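Local structure of putative hydantoin racemase (Klebsiella pneumoniae subsp. pneumoniae, 3QVJ) at residues I7-S12 / V74-G79; E46-E51 / T121-R126; T116-T121 / D145-A150. The protein racemises allantoin and probably interconverts the D and L forms of other 5-monosubstituted hydantoins. One frame throughout, in Å; residues are numbered along the deposited sequence.

Interaction 1 (I7-S12 / V74-G79)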
ATOM      1  N   ILE A   7     -19.152 -21.190  17.061  1.00 28.63           N
ATOM      2  CA  ILE A   7     -18.330 -22.351  16.752  1.00 28.53           C
ATOM      3  C   ILE A   7     -16.909 -22.165  17.257  1.00 28.86           C
ATOM      4  O   ILE A   7     -16.162 -21.317  16.750  1.00 28.82           O
ATOM      5  CB  ILE A   7     -18.266 -22.623  15.226  1.00 28.43           C
ATOM      6  CG1 ILE A   7     -19.673 -22.686  14.612  1.00 27.79           C
ATOM      7  CG2 ILE A   7     -17.458 -23.893  14.935  1.00 27.71           C
ATOM      8  CD1 ILE A   7     -19.676 -22.737  13.103  1.00 26.95           C
ATOM      9  N   ASN A   8     -16.546 -22.962  18.257  1.00 28.81           N
ATOM     10  CA  ASN A   8     -15.151 -23.127  18.621  1.00 28.90           C
ATOM     11  C   ASN A   8     -14.542 -24.085  17.596  1.00 29.08           C
ATOM     12  O   ASN A   8     -14.943 -25.251  17.528  1.00 28.75           O
ATOM     13  CB  ASN A   8     -15.028 -23.683  20.045  1.00 28.90           C
ATOM     14  CG  ASN A   8     -13.581 -23.965  20.448  1.00 29.60           C
ATOM     15  OD1 ASN A   8     -12.636 -23.425  19.859  1.00 28.35           O
ATOM     16  ND2 ASN A   8     -13.407 -24.814  21.459  1.00 28.39           N
ATOM     17  N   PRO A   9     -13.594 -23.588  16.774  1.00 29.14           N
ATOM     18  CA  PRO A   9     -12.989 -24.397  15.716  1.00 29.40           C
ATOM     19  C   PRO A   9     -12.043 -25.482  16.237  1.00 29.88           C
ATOM     20  O   PRO A   9     -11.697 -26.396  15.487  1.00 29.64           O
ATOM     21  CB  PRO A   9     -12.201 -23.367  14.891  1.00 29.24           C
ATOM     22  CG  PRO A   9     -12.770 -22.041  15.293  1.00 29.29           C
ATOM     23  CD  PRO A   9     -13.100 -22.203  16.726  1.00 28.88           C
ATOM     24  N   ASN A  10     -11.607 -25.375  17.490  1.00 30.47           N
ATOM     25  CA  ASN A  10     -10.826 -26.458  18.093  1.00 31.30           C
ATOM     26  C   ASN A  10     -11.717 -27.429  18.878  1.00 31.78           C
ATOM     27  O   ASN A  10     -12.874 -27.112  19.161  1.00 32.10           O
ATOM     28  CB  ASN A  10      -9.628 -25.926  18.908  1.00 31.13           C
ATOM     29  CG  ASN A  10     -10.012 -25.403  20.286  1.00 31.41           C
ATOM     30  OD1 ASN A  10     -10.764 -26.041  21.029  1.00 32.33           O
ATOM     31  ND2 ASN A  10      -9.462 -24.249  20.647  1.00 30.51           N
ATOM     32  N   THR A  11     -11.184 -28.602  19.222  1.00 32.28           N
ATOM     33  CA  THR A  11     -11.993 -29.661  19.845  1.00 32.73           C
ATOM     34  C   THR A  11     -12.044 -29.607  21.378  1.00 33.45           C
ATOM     35  O   THR A  11     -12.694 -30.450  22.006  1.00 33.76           O
ATOM     36  CB  THR A  11     -11.536 -31.069  19.400  1.00 32.70           C
ATOM     37  OG1 THR A  11     -10.159 -31.258  19.743  1.00 32.85           O
ATOM     38  CG2 THR A  11     -11.709 -31.247  17.892  1.00 32.10           C
ATOM     39  N   SER A  12     -11.377 -28.620  21.975  1.00 33.81           N
ATOM     40  CA  SER A  12     -11.336 -28.487  23.434  1.00 34.12           C
ATOM     41  C   SER A  12     -12.673 -28.072  24.026  1.00 34.62           C
ATOM     42  O   SER A  12     -13.149 -26.948  23.815  1.00 34.41           O
ATOM     43  CB  SER A  12     -10.247 -27.510  23.877  1.00 34.04           C
ATOM     44  OG  SER A  12     -10.406 -27.160  25.249  1.00 33.75           O
ATOM     45  N   VAL A  74     -20.645 -17.548  14.502  1.00 26.66           N
ATOM     46  CA  VAL A  74     -19.321 -16.999  14.759  1.00 26.21           C
ATOM     47  C   VAL A  74     -18.223 -18.065  14.743  1.00 25.93           C
ATOM     48  O   VAL A  74     -18.434 -19.215  15.155  1.00 25.36           O
ATOM     49  CB  VAL A  74     -19.258 -15.979  15.967  1.00 26.42           C
ATOM     50  CG1 VAL A  74     -20.634 -15.690  16.573  1.00 27.21           C
ATOM     51  CG2 VAL A  74     -18.209 -16.340  17.026  1.00 25.71           C
ATOM     52  N   ILE A  75     -17.074 -17.684  14.193  1.00 25.40           N
ATOM     53  CA  ILE A  75     -15.902 -18.544  14.180  1.00 25.12           C
ATOM     54  C   ILE A  75     -14.977 -18.067  15.297  1.00 25.70           C
ATOM     55  O   ILE A  75     -14.322 -17.026  15.177  1.00 25.57           O
ATOM     56  CB  ILE A  75     -15.225 -18.547  12.801  1.00 24.95           C
ATOM     57  CG1 ILE A  75     -16.209 -19.083  11.744  1.00 24.26           C
ATOM     58  CG2 ILE A  75     -13.939 -19.379  12.833  1.00 24.35           C
ATOM     59  CD1 ILE A  75     -15.702 -19.032  10.319  1.00 22.73           C
ATOM     60  N   ALA A  76     -14.956 -18.833  16.389  1.00 25.82           N
ATOM     61  CA  ALA A  76     -14.311 -18.411  17.630  1.00 25.91           C
ATOM     62  C   ALA A  76     -12.854 -18.875  17.797  1.00 26.26           C
ATOM     63  O   ALA A  76     -12.441 -19.290  18.884  1.00 26.08           O
ATOM     64  CB  ALA A  76     -15.159 -18.820  18.835  1.00 25.88           C
ATOM     65  N   CYS A  77     -12.091 -18.806  16.710  1.00 26.37           N
ATOM     66  CA  CYS A  77     -10.631 -18.886  16.774  1.00 27.09           C
ATOM     67  C   CYS A  77     -10.062 -17.627  16.129  1.00 26.99           C
ATOM     68  O   CYS A  77     -10.571 -17.176  15.106  1.00 27.12           O
ATOM     69  CB  CYS A  77     -10.104 -20.130  16.061  1.00 26.79           C
ATOM     70  SG  CYS A  77      -8.333 -20.076  15.658  1.00 28.97           S
ATOM     71  N   PHE A  78      -9.005 -17.081  16.721  1.00 27.26           N
ATOM     72  CA  PHE A  78      -8.430 -15.801  16.280  1.00 27.80           C
ATOM     73  C   PHE A  78      -7.744 -15.839  14.904  1.00 27.76           C
ATOM     74  O   PHE A  78      -7.317 -14.799  14.387  1.00 28.24           O
ATOM     75  CB  PHE A  78      -7.482 -15.239  17.343  1.00 27.87           C
ATOM     76  CG  PHE A  78      -7.182 -13.768  17.180  1.00 29.03           C
ATOM     77  CD1 PHE A  78      -8.116 -12.806  17.564  1.00 29.01           C
ATOM     78  CD2 PHE A  78      -5.959 -13.344  16.657  1.00 29.06           C
ATOM     79  CE1 PHE A  78      -7.843 -11.448  17.420  1.00 29.35           C
ATOM     80  CE2 PHE A  78      -5.681 -11.986  16.507  1.00 29.83           C
ATOM     81  CZ  PHE A  78      -6.626 -11.036  16.888  1.00 29.02           C
ATOM     82  N   GLY A  79      -7.642 -17.024  14.309  1.00 27.25           N
ATOM     83  CA  GLY A  79      -7.185 -17.133  12.929  1.00 26.88           C
ATOM     84  C   GLY A  79      -8.330 -17.011  11.931  1.00 26.78           C
ATOM     85  O   GLY A  79      -8.105 -17.055  10.717  1.00 26.56           O
TER
HETATM   86  O   HOH W   1     -10.642 -21.873  19.000  1.00 38.63           O

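Interaction 2 (E46-E51 / T121-R126)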
ATOM      1  N   GLU A  46      -2.684 -23.368  16.645  1.00 29.94           N
ATOM      2  CA  GLU A  46      -1.436 -22.611  16.811  1.00 30.27           C
ATOM      3  C   GLU A  46      -0.527 -22.757  15.597  1.00 30.04           C
ATOM      4  O   GLU A  46       0.598 -23.246  15.715  1.00 30.90           O
ATOM      5  CB  GLU A  46      -0.676 -23.101  18.046  1.00 30.22           C
ATOM      6  CG  GLU A  46      -1.458 -23.062  19.347  1.00 31.13           C
ATOM      7  CD  GLU A  46      -0.833 -23.914  20.422  1.00 31.30           C
ATOM      8  OE1 GLU A  46      -0.287 -24.990  20.101  1.00 30.91           O
ATOM      9  OE2 GLU A  46      -0.894 -23.505  21.595  1.00 32.84           O
ATOM     10  N   GLY A  47      -1.006 -22.341  14.434  1.00 29.59           N
ATOM     11  CA  GLY A  47      -0.224 -22.467  13.208  1.00 28.71           C
ATOM     12  C   GLY A  47      -1.079 -22.814  12.010  1.00 28.37           C
ATOM     13  O   GLY A  47      -2.285 -23.048  12.142  1.00 28.27           O
ATOM     14  N   HIS A  48      -0.439 -22.869  10.846  1.00 27.74           N
ATOM     15  CA  HIS A  48      -1.140 -23.002   9.567  1.00 27.72           C
ATOM     16  C   HIS A  48      -1.771 -24.382   9.381  1.00 27.28           C
ATOM     17  O   HIS A  48      -2.888 -24.496   8.857  1.00 27.16           O
ATOM     18  CB  HIS A  48      -0.206 -22.660   8.398  1.00 27.46           C
ATOM     19  CG  HIS A  48       0.540 -21.372   8.578  1.00 28.28           C
ATOM     20  ND1 HIS A  48       0.044 -20.159   8.152  1.00 29.09           N
ATOM     21  CD2 HIS A  48       1.744 -21.110   9.140  1.00 28.11           C
ATOM     22  CE1 HIS A  48       0.911 -19.204   8.443  1.00 29.06           C
ATOM     23  NE2 HIS A  48       1.949 -19.755   9.047  1.00 30.24           N
ATOM     24  N   PHE A  49      -1.051 -25.417   9.811  1.00 26.73           N
ATOM     25  CA  PHE A  49      -1.545 -26.794   9.786  1.00 26.49           C
ATOM     26  C   PHE A  49      -2.828 -26.916  10.612  1.00 26.33           C
ATOM     27  O   PHE A  49      -3.841 -27.415  10.127  1.00 26.28           O
ATOM     28  CB  PHE A  49      -0.451 -27.734  10.304  1.00 26.69           C
ATOM     29  CG  PHE A  49      -0.841 -29.185  10.353  1.00 26.32           C
ATOM     30  CD1 PHE A  49      -0.827 -29.966   9.205  1.00 27.12           C
ATOM     31  CD2 PHE A  49      -1.177 -29.782  11.562  1.00 27.44           C
ATOM     32  CE1 PHE A  49      -1.169 -31.322   9.259  1.00 26.93           C
ATOM     33  CE2 PHE A  49      -1.508 -31.134  11.630  1.00 26.42           C
ATOM     34  CZ  PHE A  49      -1.513 -31.902  10.475  1.00 27.14           C
ATOM     35  N   ASP A  50      -2.776 -26.434  11.851  1.00 26.43           N
ATOM     36  CA  ASP A  50      -3.938 -26.396  12.735  1.00 26.62           C
ATOM     37  C   ASP A  50      -5.136 -25.669  12.114  1.00 26.88           C
ATOM     38  O   ASP A  50      -6.271 -26.136  12.229  1.00 26.90           O
ATOM     39  CB  ASP A  50      -3.580 -25.717  14.055  1.00 26.60           C
ATOM     40  CG  ASP A  50      -2.562 -26.495  14.873  1.00 26.75           C
ATOM     41  OD1 ASP A  50      -2.313 -27.686  14.589  1.00 27.03           O
ATOM     42  OD2 ASP A  50      -2.019 -25.904  15.828  1.00 25.87           O
ATOM     43  N   GLU A  51      -4.876 -24.523  11.479  1.00 26.99           N
ATOM     44  CA  GLU A  51      -5.922 -23.715  10.834  1.00 27.58           C
ATOM     45  C   GLU A  51      -6.643 -24.469   9.719  1.00 26.76           C
ATOM     46  O   GLU A  51      -7.867 -24.408   9.623  1.00 26.64           O
ATOM     47  CB  GLU A  51      -5.352 -22.409  10.258  1.00 27.79           C
ATOM     48  CG  GLU A  51      -4.742 -21.465  11.271  1.00 31.56           C
ATOM     49  CD  GLU A  51      -5.712 -20.425  11.788  1.00 36.71           C
ATOM     50  OE1 GLU A  51      -6.545 -19.923  10.996  1.00 39.94           O
ATOM     51  OE2 GLU A  51      -5.627 -20.089  12.990  1.00 38.65           O
ATOM     52  N   THR A 121       1.993 -17.570  15.868  1.00 28.05           N
ATOM     53  CA  THR A 121       0.661 -17.112  15.499  1.00 28.14           C
ATOM     54  C   THR A 121       0.665 -15.629  15.098  1.00 27.89           C
ATOM     55  O   THR A 121      -0.319 -15.137  14.552  1.00 27.60           O
ATOM     56  CB  THR A 121      -0.370 -17.334  16.637  1.00 28.16           C
ATOM     57  OG1 THR A 121      -0.092 -16.443  17.724  1.00 28.78           O
ATOM     58  CG2 THR A 121      -0.339 -18.788  17.134  1.00 28.07           C
ATOM     59  N   LEU A 122       1.765 -14.931  15.377  1.00 27.70           N
ATOM     60  CA  LEU A 122       1.881 -13.507  15.030  1.00 27.96           C
ATOM     61  C   LEU A 122       1.724 -13.275  13.528  1.00 27.62           C
ATOM     62  O   LEU A 122       0.982 -12.389  13.121  1.00 27.43           O
ATOM     63  CB  LEU A 122       3.197 -12.902  15.541  1.00 27.96           C
ATOM     64  CG  LEU A 122       3.363 -12.725  17.058  1.00 29.23           C
ATOM     65  CD1 LEU A 122       4.807 -12.389  17.423  1.00 29.64           C
ATOM     66  CD2 LEU A 122       2.422 -11.663  17.606  1.00 30.35           C
ATOM     67  N   ILE A 123       2.397 -14.095  12.718  1.00 27.64           N
ATOM     68  CA  ILE A 123       2.300 -14.015  11.253  1.00 27.81           C
ATOM     69  C   ILE A 123       0.865 -14.268  10.758  1.00 27.78           C
ATOM     70  O   ILE A 123       0.448 -13.704   9.749  1.00 27.73           O
ATOM     71  CB  ILE A 123       3.332 -14.955  10.530  1.00 28.01           C
ATOM     72  CG1 ILE A 123       3.503 -14.582   9.044  1.00 28.67           C
ATOM     73  CG2 ILE A 123       2.944 -16.431  10.677  1.00 27.19           C
ATOM     74  CD1 ILE A 123       4.155 -13.212   8.801  1.00 30.27           C
ATOM     75  N   ILE A 124       0.115 -15.103  11.478  1.00 27.81           N
ATOM     76  CA  ILE A 124      -1.291 -15.348  11.145  1.00 27.95           C
ATOM     77  C   ILE A 124      -2.098 -14.072  11.394  1.00 27.69           C
ATOM     78  O   ILE A 124      -2.886 -13.660  10.547  1.00 27.25           O
ATOM     79  CB  ILE A 124      -1.897 -16.513  11.959  1.00 28.19           C
ATOM     80  CG1 ILE A 124      -1.047 -17.785  11.815  1.00 29.24           C
ATOM     81  CG2 ILE A 124      -3.374 -16.746  11.560  1.00 27.21           C
ATOM     82  CD1 ILE A 124      -1.530 -18.748  10.760  1.00 31.56           C
ATOM     83  N   ALA A 125      -1.881 -13.451  12.552  1.00 27.57           N
ATOM     84  CA  ALA A 125      -2.524 -12.178  12.866  1.00 27.66           C
ATOM     85  C   ALA A 125      -2.142 -11.080  11.856  1.00 27.78           C
ATOM     86  O   ALA A 125      -3.007 -10.311  11.418  1.00 27.23           O
ATOM     87  CB  ALA A 125      -2.204 -11.751  14.283  1.00 27.33           C
ATOM     88  N   ARG A 126      -0.863 -11.032  11.473  1.00 27.97           N
ATOM     89  CA  ARG A 126      -0.389 -10.038  10.498  1.00 28.89           C
ATOM     90  C   ARG A 126      -1.118 -10.172   9.169  1.00 28.71           C
ATOM     91  O   ARG A 126      -1.515  -9.166   8.583  1.00 28.93           O
ATOM     92  CB  ARG A 126       1.121 -10.125  10.261  1.00 29.15           C
ATOM     93  CG  ARG A 126       1.988  -9.609  11.398  1.00 31.47           C
ATOM     94  CD  ARG A 126       3.478  -9.632  11.014  1.00 35.83           C
ATOM     95  NE  ARG A 126       4.317 -10.013  12.154  1.00 39.61           N
ATOM     96  CZ  ARG A 126       4.843  -9.155  13.031  1.00 41.52           C
ATOM     97  NH1 ARG A 126       5.581  -9.607  14.038  1.00 41.70           N
ATOM     98  NH2 ARG A 126       4.638  -7.844  12.901  1.00 42.17           N
TER

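Interaction 3 (T116-T121 / D145-A150)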
ATOM      1  N   THR A 116      -1.370 -11.882  21.819  1.00 27.11           N
ATOM      2  CA  THR A 116      -1.725 -13.238  21.412  1.00 27.38           C
ATOM      3  C   THR A 116      -0.927 -14.306  22.192  1.00 27.52           C
ATOM      4  O   THR A 116      -0.294 -14.000  23.206  1.00 27.35           O
ATOM      5  CB  THR A 116      -1.638 -13.412  19.860  1.00 27.50           C
ATOM      6  OG1 THR A 116      -2.253 -14.652  19.473  1.00 28.44           O
ATOM      7  CG2 THR A 116      -0.198 -13.372  19.361  1.00 26.87           C
ATOM      8  N   THR A 117      -0.958 -15.548  21.715  1.00 27.52           N
ATOM      9  CA  THR A 117      -0.407 -16.678  22.470  1.00 27.68           C
ATOM     10  C   THR A 117       1.063 -16.969  22.147  1.00 27.58           C
ATOM     11  O   THR A 117       1.962 -16.505  22.847  1.00 27.40           O
ATOM     12  CB  THR A 117      -1.263 -17.933  22.262  1.00 27.83           C
ATOM     13  OG1 THR A 117      -1.496 -18.111  20.860  1.00 28.02           O
ATOM     14  CG2 THR A 117      -2.607 -17.784  22.972  1.00 27.14           C
ATOM     15  N   LEU A 118       1.298 -17.736  21.085  1.00 27.88           N
ATOM     16  CA  LEU A 118       2.647 -18.146  20.701  1.00 28.06           C
ATOM     17  C   LEU A 118       3.200 -17.224  19.620  1.00 28.01           C
ATOM     18  O   LEU A 118       2.425 -16.655  18.847  1.00 28.29           O
ATOM     19  CB  LEU A 118       2.634 -19.594  20.196  1.00 28.26           C
ATOM     20  CG  LEU A 118       2.401 -20.729  21.197  1.00 28.67           C
ATOM     21  CD1 LEU A 118       2.237 -22.039  20.448  1.00 28.84           C
ATOM     22  CD2 LEU A 118       3.541 -20.840  22.226  1.00 28.74           C
ATOM     23  N   PRO A 119       4.539 -17.058  19.568  1.00 28.24           N
ATOM     24  CA  PRO A 119       5.170 -16.274  18.495  1.00 28.07           C
ATOM     25  C   PRO A 119       4.755 -16.673  17.071  1.00 28.05           C
ATOM     26  O   PRO A 119       4.627 -15.801  16.210  1.00 27.91           O
ATOM     27  CB  PRO A 119       6.669 -16.531  18.709  1.00 28.09           C
ATOM     28  CG  PRO A 119       6.799 -16.728  20.178  1.00 28.25           C
ATOM     29  CD  PRO A 119       5.507 -17.395  20.634  1.00 28.17           C
ATOM     30  N   ARG A 120       4.539 -17.967  16.830  1.00 27.83           N
ATOM     31  CA  ARG A 120       4.233 -18.455  15.478  1.00 28.04           C
ATOM     32  C   ARG A 120       2.834 -18.076  14.970  1.00 27.96           C
ATOM     33  O   ARG A 120       2.534 -18.241  13.788  1.00 28.09           O
ATOM     34  CB  ARG A 120       4.466 -19.967  15.360  1.00 27.99           C
ATOM     35  CG  ARG A 120       3.431 -20.842  16.063  1.00 28.94           C
ATOM     36  CD  ARG A 120       3.708 -22.335  15.840  1.00 27.99           C
ATOM     37  NE  ARG A 120       3.850 -22.667  14.422  1.00 27.93           N
ATOM     38  CZ  ARG A 120       4.323 -23.825  13.957  1.00 28.09           C
ATOM     39  NH1 ARG A 120       4.697 -24.794  14.790  1.00 27.91           N
ATOM     40  NH2 ARG A 120       4.423 -24.018  12.653  1.00 26.35           N
ATOM     41  N   THR A 121       1.993 -17.570  15.868  1.00 28.05           N
ATOM     42  CA  THR A 121       0.661 -17.112  15.499  1.00 28.14           C
ATOM     43  C   THR A 121       0.665 -15.629  15.098  1.00 27.89           C
ATOM     44  O   THR A 121      -0.319 -15.137  14.552  1.00 27.60           O
ATOM     45  CB  THR A 121      -0.370 -17.334  16.637  1.00 28.16           C
ATOM     46  OG1 THR A 121      -0.092 -16.443  17.724  1.00 28.78           O
ATOM     47  CG2 THR A 121      -0.339 -18.788  17.134  1.00 28.07           C
ATOM     48  N   ASP A 145       4.003 -15.955  24.752  1.00 33.39           N
ATOM     49  CA  ASP A 145       4.896 -17.126  24.636  1.00 34.35           C
ATOM     50  C   ASP A 145       4.445 -18.316  25.496  1.00 34.20           C
ATOM     51  O   ASP A 145       5.255 -18.983  26.144  1.00 34.10           O
ATOM     52  CB  ASP A 145       6.372 -16.758  24.903  1.00 34.78           C
ATOM     53  CG  ASP A 145       7.358 -17.774  24.305  1.00 36.88           C
ATOM     54  OD1 ASP A 145       8.554 -17.727  24.672  1.00 39.31           O
ATOM     55  OD2 ASP A 145       6.952 -18.618  23.466  1.00 38.71           O
ATOM     56  N   LEU A 146       3.137 -18.558  25.494  1.00 34.10           N
ATOM     57  CA  LEU A 146       2.551 -19.741  26.109  1.00 34.05           C
ATOM     58  C   LEU A 146       1.519 -20.323  25.155  1.00 34.01           C
ATOM     59  O   LEU A 146       0.842 -19.570  24.440  1.00 33.83           O
ATOM     60  CB  LEU A 146       1.886 -19.402  27.449  1.00 34.04           C
ATOM     61  CG  LEU A 146       2.762 -18.968  28.636  1.00 34.10           C
ATOM     62  CD1 LEU A 146       1.867 -18.497  29.772  1.00 34.64           C
ATOM     63  CD2 LEU A 146       3.704 -20.076  29.114  1.00 34.07           C
ATOM     64  N   PRO A 147       1.400 -21.664  25.125  1.00 33.88           N
ATOM     65  CA  PRO A 147       0.417 -22.297  24.251  1.00 33.43           C
ATOM     66  C   PRO A 147      -1.003 -21.863  24.591  1.00 33.19           C
ATOM     67  O   PRO A 147      -1.272 -21.454  25.721  1.00 33.31           O
ATOM     68  CB  PRO A 147       0.611 -23.797  24.523  1.00 33.45           C
ATOM     69  CG  PRO A 147       1.300 -23.869  25.840  1.00 34.27           C
ATOM     70  CD  PRO A 147       2.178 -22.658  25.891  1.00 33.74           C
ATOM     71  N   VAL A 148      -1.892 -21.950  23.607  1.00 32.74           N
ATOM     72  CA  VAL A 148      -3.295 -21.559  23.750  1.00 32.60           C
ATOM     73  C   VAL A 148      -3.958 -22.154  25.001  1.00 32.40           C
ATOM     74  O   VAL A 148      -4.613 -21.441  25.775  1.00 32.43           O
ATOM     75  CB  VAL A 148      -4.093 -21.928  22.456  1.00 32.51           C
ATOM     76  CG1 VAL A 148      -5.593 -21.882  22.685  1.00 32.67           C
ATOM     77  CG2 VAL A 148      -3.703 -21.002  21.309  1.00 32.76           C
ATOM     78  N   LEU A 149      -3.759 -23.455  25.208  1.00 32.11           N
ATOM     79  CA  LEU A 149      -4.411 -24.172  26.307  1.00 31.83           C
ATOM     80  C   LEU A 149      -3.900 -23.805  27.701  1.00 31.80           C
ATOM     81  O   LEU A 149      -4.536 -24.142  28.698  1.00 31.72           O
ATOM     82  CB  LEU A 149      -4.358 -25.687  26.075  1.00 31.50           C
ATOM     83  CG  LEU A 149      -5.193 -26.150  24.878  1.00 31.26           C
ATOM     84  CD1 LEU A 149      -4.998 -27.636  24.606  1.00 31.51           C
ATOM     85  CD2 LEU A 149      -6.671 -25.808  25.072  1.00 30.41           C
ATOM     86  N   ALA A 150      -2.772 -23.099  27.770  1.00 31.84           N
ATOM     87  CA  ALA A 150      -2.279 -22.564  29.045  1.00 32.02           C
ATOM     88  C   ALA A 150      -3.338 -21.686  29.717  1.00 32.36           C
ATOM     89  O   ALA A 150      -3.359 -21.556  30.943  1.00 32.08           O
ATOM     90  CB  ALA A 150      -0.984 -21.794  28.849  1.00 31.77           C
TER

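Interaction 1 (I7-S12 / V74-G79)
Ile7 and Ile75 form a parallel beta bridge where neighbouring strands 2-7 and 72-75 end. Two backbone bonds hold it. Ile7 N donates to Val74 O at 2.8 Å, and Ile7 O accepts from Ala76 N. Beyond the bridge both strands run into loops at the C-terminal edge of the sheet, which is where the Asp/Glu racemase family usually places its active-site cleft. Pro9 lies between these loops. Pro9 CB lies 4.0 Å from Cys77 CB. Pro9 CG touches Ile75 CG2 and presses to 3.4 Å from Cys77 CB, tighter than usual for two carbons. Pro9 CD rests against the backbone, 3.5 Å from Ala76 C. Val58 of helix 48-68 adjoins both Pro9 and Ile75.

The 7-12 loop is shaped by two successive Asx turns. Asn8 OD1 accepts from Asn10 N, which sits above the amide plane. Asn10 OD1 accepts from Asn8 ND2 and Ser12 N, arriving from opposite faces of its plane. Asn8 ND2 also bonds to Thr16 OG1. A water donates to Asn8 OD1 at 2.7 Å and to Ala76 O at 3.1 Å, so it bridges the two loops. Cys77 SG is anti to its backbone N (chi1 163°). Cys77 SG accepts a nearly straight bond from Gly79 N at 3.4 Å (169° at the hydrogen).

Interaction 2 (E46-E51 / T121-R126)
This is a mainly apolar contact between the first turns of two helices, 48-68 and 122-132. Helix 48-68 links strands 31-36 and 72-75 of the sheet that contains strand 2-7, and the second helix packs by the sheet that contains strand 112-116. Ile124 does most of the touching. Ile124 CD1 sits over one face of the His48 ring, 3.7 Å from the ring centroid and 29° off the ring normal. This is a CH-pi contact, with the methyl shifted toward the rim. The two side chains run past each other in opposite directions. Ile124 CB points toward helix 48-68, CG1 is anti to the carbonyl carbon (chi1 -54°), and a chi2 of -96° brings CD1 over the ring. Ile124 CD1 also reaches Glu51 CG at 4.2 Å and Gly47 C at 4.3 Å. Ile123 approaches the ring obliquely with CG2, and its side chain crosses that of His48 at about a right angle.

The two sheets share one strand order, so the contact joins two similar alpha/beta halves, the two-part build of the Asp/Glu racemase family. Gly47 is the N-cap residue of helix 48-68, and Gly47 O accepts from Glu51 N at 3.1 Å. Glu46 N donates to Asp50 OD2 at 2.7 Å; the oxygen accepts with its anti lone pair. Lys233 of a second subunit makes salt bridges to Asp50 OD2 and Glu46 OE1, while Glu46 OE2 bonds to Val148 N. Glu88 of that subunit accepts from His48 N and Phe49 N, so a carboxylate meets the helix start, where the helix dipole would probably favour its negative charge. On the loop side, Thr121 CG2 packs 4.0 Å from Glu46 CA, while Thr121 OG1 donates to Leu118 O.

Interaction 3 (T116-T121 / D145-A150)
Thr117 and Asp145 join two loops that follow neighbouring strands 112-116 and 138-143 of a parallel sheet. Asp145 N donates to Thr117 O at 2.8 Å, a bond bent at the hydrogen (131°). The Thr117 side chain reaches Val148, where the 3-10 turn begins. Thr117 OG1 lies between the backbone N and the carbonyl carbon (chi1 49°), and OG1 and CG2 both rest on Val148 CG2. Thr117 CB sits 3.4 Å from Leu146 O. Leu118 starts off to one side. Its CD1 continues the chain (chi2 172°), and the other branch, Leu118 CD2, lies against the Leu146-Pro147 peptide, 3.6 Å from Leu146 C. Asp145 CB points away from the 116-121 loop. With CG anti to the backbone N, the carboxylate swings back and puts Asp145 OD2 3.4 Å from Pro119 CD. Further along, Thr121 N joins its own hydroxyl on Leu118 O. The one hydrogen bond between the loops is thus backbone to backbone. The side chains add van der Waals contacts, two of them against the Leu146 carbonyl and the Leu146-Pro147 peptide, so the fit probably depends on loop shape more than on polar pairing.

Overall arrangement
Interactions 1 and 3 both lie past the C-terminal ends of strands, one in each parallel sheet, but join different strand pairs. Their centres are about 15 Å apart. Interaction 2 lies between the halves, with its centre about 13 Å from that of interaction 1 and about 10 Å from that of interaction 3. It shares Thr121 with interaction 3. Glu46 OE2 also reaches Val148 N at 2.7 Å, a probable hydrogen bond. Toward interaction 1, Glu51 OE2 lies 3.8 Å from Cys77 SG, and Gly79 CA packs on Ile124 CG2. Racemases of this family generally bind substrate between such halves, so these loops probably border the pocket.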